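PDB 2R8R: sensor protein from Pseudomonas syringae pv. tomato, which probably acts as the ATP-dependent histidine kinase of a two-component system, represented here by its N-terminal KdpD sensor domain. Local coordinates for residues A79-A84 with L114-D119. Numbering follows the deposited sequence.
Sequences ALLKAA and LAAGID
Ile-118 reaches across to the last turn of helix 77-83 with the tip of its longer branch. CG1 lies anti to the carbonyl carbon (chi1 -58°) and the chain runs on extended, which carries CD1 up to the backbone of the other segment. Ile-118 CD1 lies 4.0 Å from Leu-80 O and 4.1 Å from Ala-84 CA. Leu-80 O already accepts the helix bond from Ala-84 N at 3.0 Å, so the methyl lies beside an occupied carbonyl. Ala-84 then leaves the helix with positive phi.

Side chain meets side chain at Leu-81 CD2 and Ala-116 CB, methyl to methyl at 3.8 Å. Leu-81 CD2 lies more loosely, 4.4 Å, from Ile-118 CD1. No hydrogen bond joins the two segments, and the buried surface is small, 149 Å².

Both helices end here, each leading toward a strand of the parallel sheet in this P-loop NTPase-type domain: helix 77-83 precedes strand 87-90, and helix 106-115 precedes strand 119-125, the neighbour of 87-90 in the sheet. Helix 106-115 closes in a Schellman motif at Gly-117, which has positive phi (86°) and two bonds back into the last turn, one of them Gly-117 N to Leu-114 O. Ile-118 comes next, its CB pointing toward 79-84, just before strand 119-125.

Deeper in, Leu-80 and Ile-118 both pack on Val-88 of strand 87-90 and on Leu-113, joining the helix ends to the sheet. Asp-119 shares backbone hydrogen bonds with Ser-86 and Val-88, just before and within strand 87-90.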
ATOM      1  N   ALA A  79      17.301  -3.783  -9.369  1.00 19.38           N
ATOM      2  CA  ALA A  79      17.020  -4.991 -10.132  1.00 18.75           C
ATOM      3  C   ALA A  79      15.764  -4.842 -10.988  1.00 18.87           C
ATOM      4  O   ALA A  79      15.722  -5.380 -12.099  1.00 18.92           O
ATOM      5  CB  ALA A  79      16.915  -6.209  -9.211  1.00 17.95           C
ATOM      6  N   LEU A  80      14.745  -4.128 -10.484  1.00 18.67           N
ATOM      7  CA  LEU A  80      13.501  -3.951 -11.229  1.00 18.17           C
ATOM      8  C   LEU A  80      13.740  -3.095 -12.470  1.00 19.16           C
ATOM      9  O   LEU A  80      13.160  -3.342 -13.521  1.00 19.48           O
ATOM     10  CB  LEU A  80      12.380  -3.340 -10.343  1.00 17.99           C
ATOM     11  CG  LEU A  80      11.833  -4.221  -9.199  1.00 16.95           C
ATOM     12  CD1 LEU A  80      11.069  -3.392  -8.173  1.00 16.09           C
ATOM     13  CD2 LEU A  80      11.043  -5.424  -9.694  1.00 14.12           C
ATOM     14  N   LEU A  81      14.589  -2.087 -12.353  1.00 20.42           N
ATOM     15  CA  LEU A  81      14.865  -1.189 -13.470  1.00 21.30           C
ATOM     16  C   LEU A  81      15.652  -1.938 -14.522  1.00 22.28           C
ATOM     17  O   LEU A  81      15.446  -1.730 -15.717  1.00 22.44           O
ATOM     18  CB  LEU A  81      15.621   0.063 -13.029  1.00 20.35           C
ATOM     19  CG  LEU A  81      14.807   1.087 -12.244  1.00 21.43           C
ATOM     20  CD1 LEU A  81      15.731   2.044 -11.476  1.00 20.49           C
ATOM     21  CD2 LEU A  81      13.838   1.877 -13.151  1.00 18.27           C
ATOM     22  N   LYS A  82      16.530  -2.833 -14.070  1.00 23.77           N
ATOM     23  CA  LYS A  82      17.326  -3.632 -14.986  1.00 25.05           C
ATOM     24  C   LYS A  82      16.489  -4.664 -15.748  1.00 23.85           C
ATOM     25  O   LYS A  82      16.616  -4.791 -16.973  1.00 24.87           O
ATOM     26  CB  LYS A  82      18.489  -4.295 -14.260  1.00 25.42           C
ATOM     27  CG  LYS A  82      19.700  -3.362 -14.065  1.00 28.20           C
ATOM     28  CD  LYS A  82      20.990  -4.141 -13.609  1.00 28.56           C
ATOM     29  CE  LYS A  82      22.073  -3.218 -12.923  1.00 29.73           C
ATOM     30  NZ  LYS A  82      21.832  -2.999 -11.439  1.00 31.01           N
ATOM     31  N   ALA A  83      15.639  -5.391 -15.033  1.00 22.65           N
ATOM     32  CA  ALA A  83      14.782  -6.411 -15.644  1.00 21.16           C
ATOM     33  C   ALA A  83      13.683  -5.795 -16.526  1.00 20.73           C
ATOM     34  O   ALA A  83      13.164  -6.442 -17.437  1.00 20.23           O
ATOM     35  CB  ALA A  83      14.178  -7.262 -14.568  1.00 20.65           C
ATOM     36  N   ALA A  84      13.322  -4.549 -16.216  1.00 20.60           N
ATOM     37  CA  ALA A  84      12.254  -3.798 -16.885  1.00 20.65           C
ATOM     38  C   ALA A  84      10.963  -4.585 -17.141  1.00 20.24           C
ATOM     39  O   ALA A  84      10.573  -4.767 -18.282  1.00 19.88           O
ATOM     40  CB  ALA A  84      12.772  -3.186 -18.204  1.00 20.39           C
ATOM     41  N   LEU A 114       8.037   4.423 -13.093  1.00 12.46           N
ATOM     42  CA  LEU A 114       7.082   5.011 -14.022  1.00 12.99           C
ATOM     43  C   LEU A 114       7.767   5.825 -15.138  1.00 13.59           C
ATOM     44  O   LEU A 114       7.332   5.770 -16.287  1.00 13.31           O
ATOM     45  CB  LEU A 114       6.089   5.884 -13.257  1.00 13.51           C
ATOM     46  CG  LEU A 114       5.059   5.232 -12.322  1.00 11.97           C
ATOM     47  CD1 LEU A 114       4.329   6.368 -11.505  1.00  9.78           C
ATOM     48  CD2 LEU A 114       4.111   4.438 -13.117  1.00 10.05           C
ATOM     49  N   ALA A 115       8.853   6.537 -14.794  1.00 14.06           N
ATOM     50  CA  ALA A 115       9.658   7.285 -15.781  1.00 13.88           C
ATOM     51  C   ALA A 115      10.398   6.349 -16.738  1.00 14.09           C
ATOM     52  O   ALA A 115      10.682   6.731 -17.862  1.00 15.03           O
ATOM     53  CB  ALA A 115      10.648   8.257 -15.094  1.00 13.03           C
ATOM     54  N   ALA A 116      10.677   5.127 -16.290  1.00 14.01           N
ATOM     55  CA  ALA A 116      11.281   4.072 -17.119  1.00 13.62           C
ATOM     56  C   ALA A 116      10.253   3.333 -17.968  1.00 13.51           C
ATOM     57  O   ALA A 116      10.610   2.417 -18.691  1.00 14.82           O
ATOM     58  CB  ALA A 116      12.073   3.064 -16.251  1.00 12.14           C
ATOM     59  N   GLY A 117       8.990   3.738 -17.899  1.00 13.66           N
ATOM     60  CA  GLY A 117       7.931   3.160 -18.702  1.00 13.38           C
ATOM     61  C   GLY A 117       7.294   1.923 -18.085  1.00 13.00           C
ATOM     62  O   GLY A 117       6.557   1.211 -18.741  1.00 13.19           O
ATOM     63  N   ILE A 118       7.610   1.648 -16.828  1.00 13.28           N
ATOM     64  CA  ILE A 118       7.066   0.500 -16.116  1.00 13.47           C
ATOM     65  C   ILE A 118       5.745   0.932 -15.454  1.00 13.70           C
ATOM     66  O   ILE A 118       5.679   1.950 -14.753  1.00 13.74           O
ATOM     67  CB  ILE A 118       8.109  -0.055 -15.076  1.00 14.12           C
ATOM     68  CG1 ILE A 118       9.419  -0.445 -15.812  1.00 15.20           C
ATOM     69  CG2 ILE A 118       7.534  -1.261 -14.223  1.00 12.48           C
ATOM     70  CD1 ILE A 118      10.638  -0.584 -14.881  1.00 11.97           C
ATOM     71  N   ASP A 119       4.691   0.164 -15.695  1.00 13.41           N
ATOM     72  CA  ASP A 119       3.423   0.362 -14.991  1.00 13.85           C
ATOM     73  C   ASP A 119       3.563  -0.070 -13.540  1.00 12.88           C
ATOM     74  O   ASP A 119       4.314  -1.001 -13.224  1.00 13.49           O
ATOM     75  CB  ASP A 119       2.290  -0.447 -15.662  1.00 13.71           C
ATOM     76  CG  ASP A 119       1.988   0.019 -17.086  1.00 14.66           C
ATOM     77  OD1 ASP A 119       2.040   1.238 -17.375  1.00 13.22           O
ATOM     78  OD2 ASP A 119       1.680  -0.851 -17.917  1.00 15.60           O
TER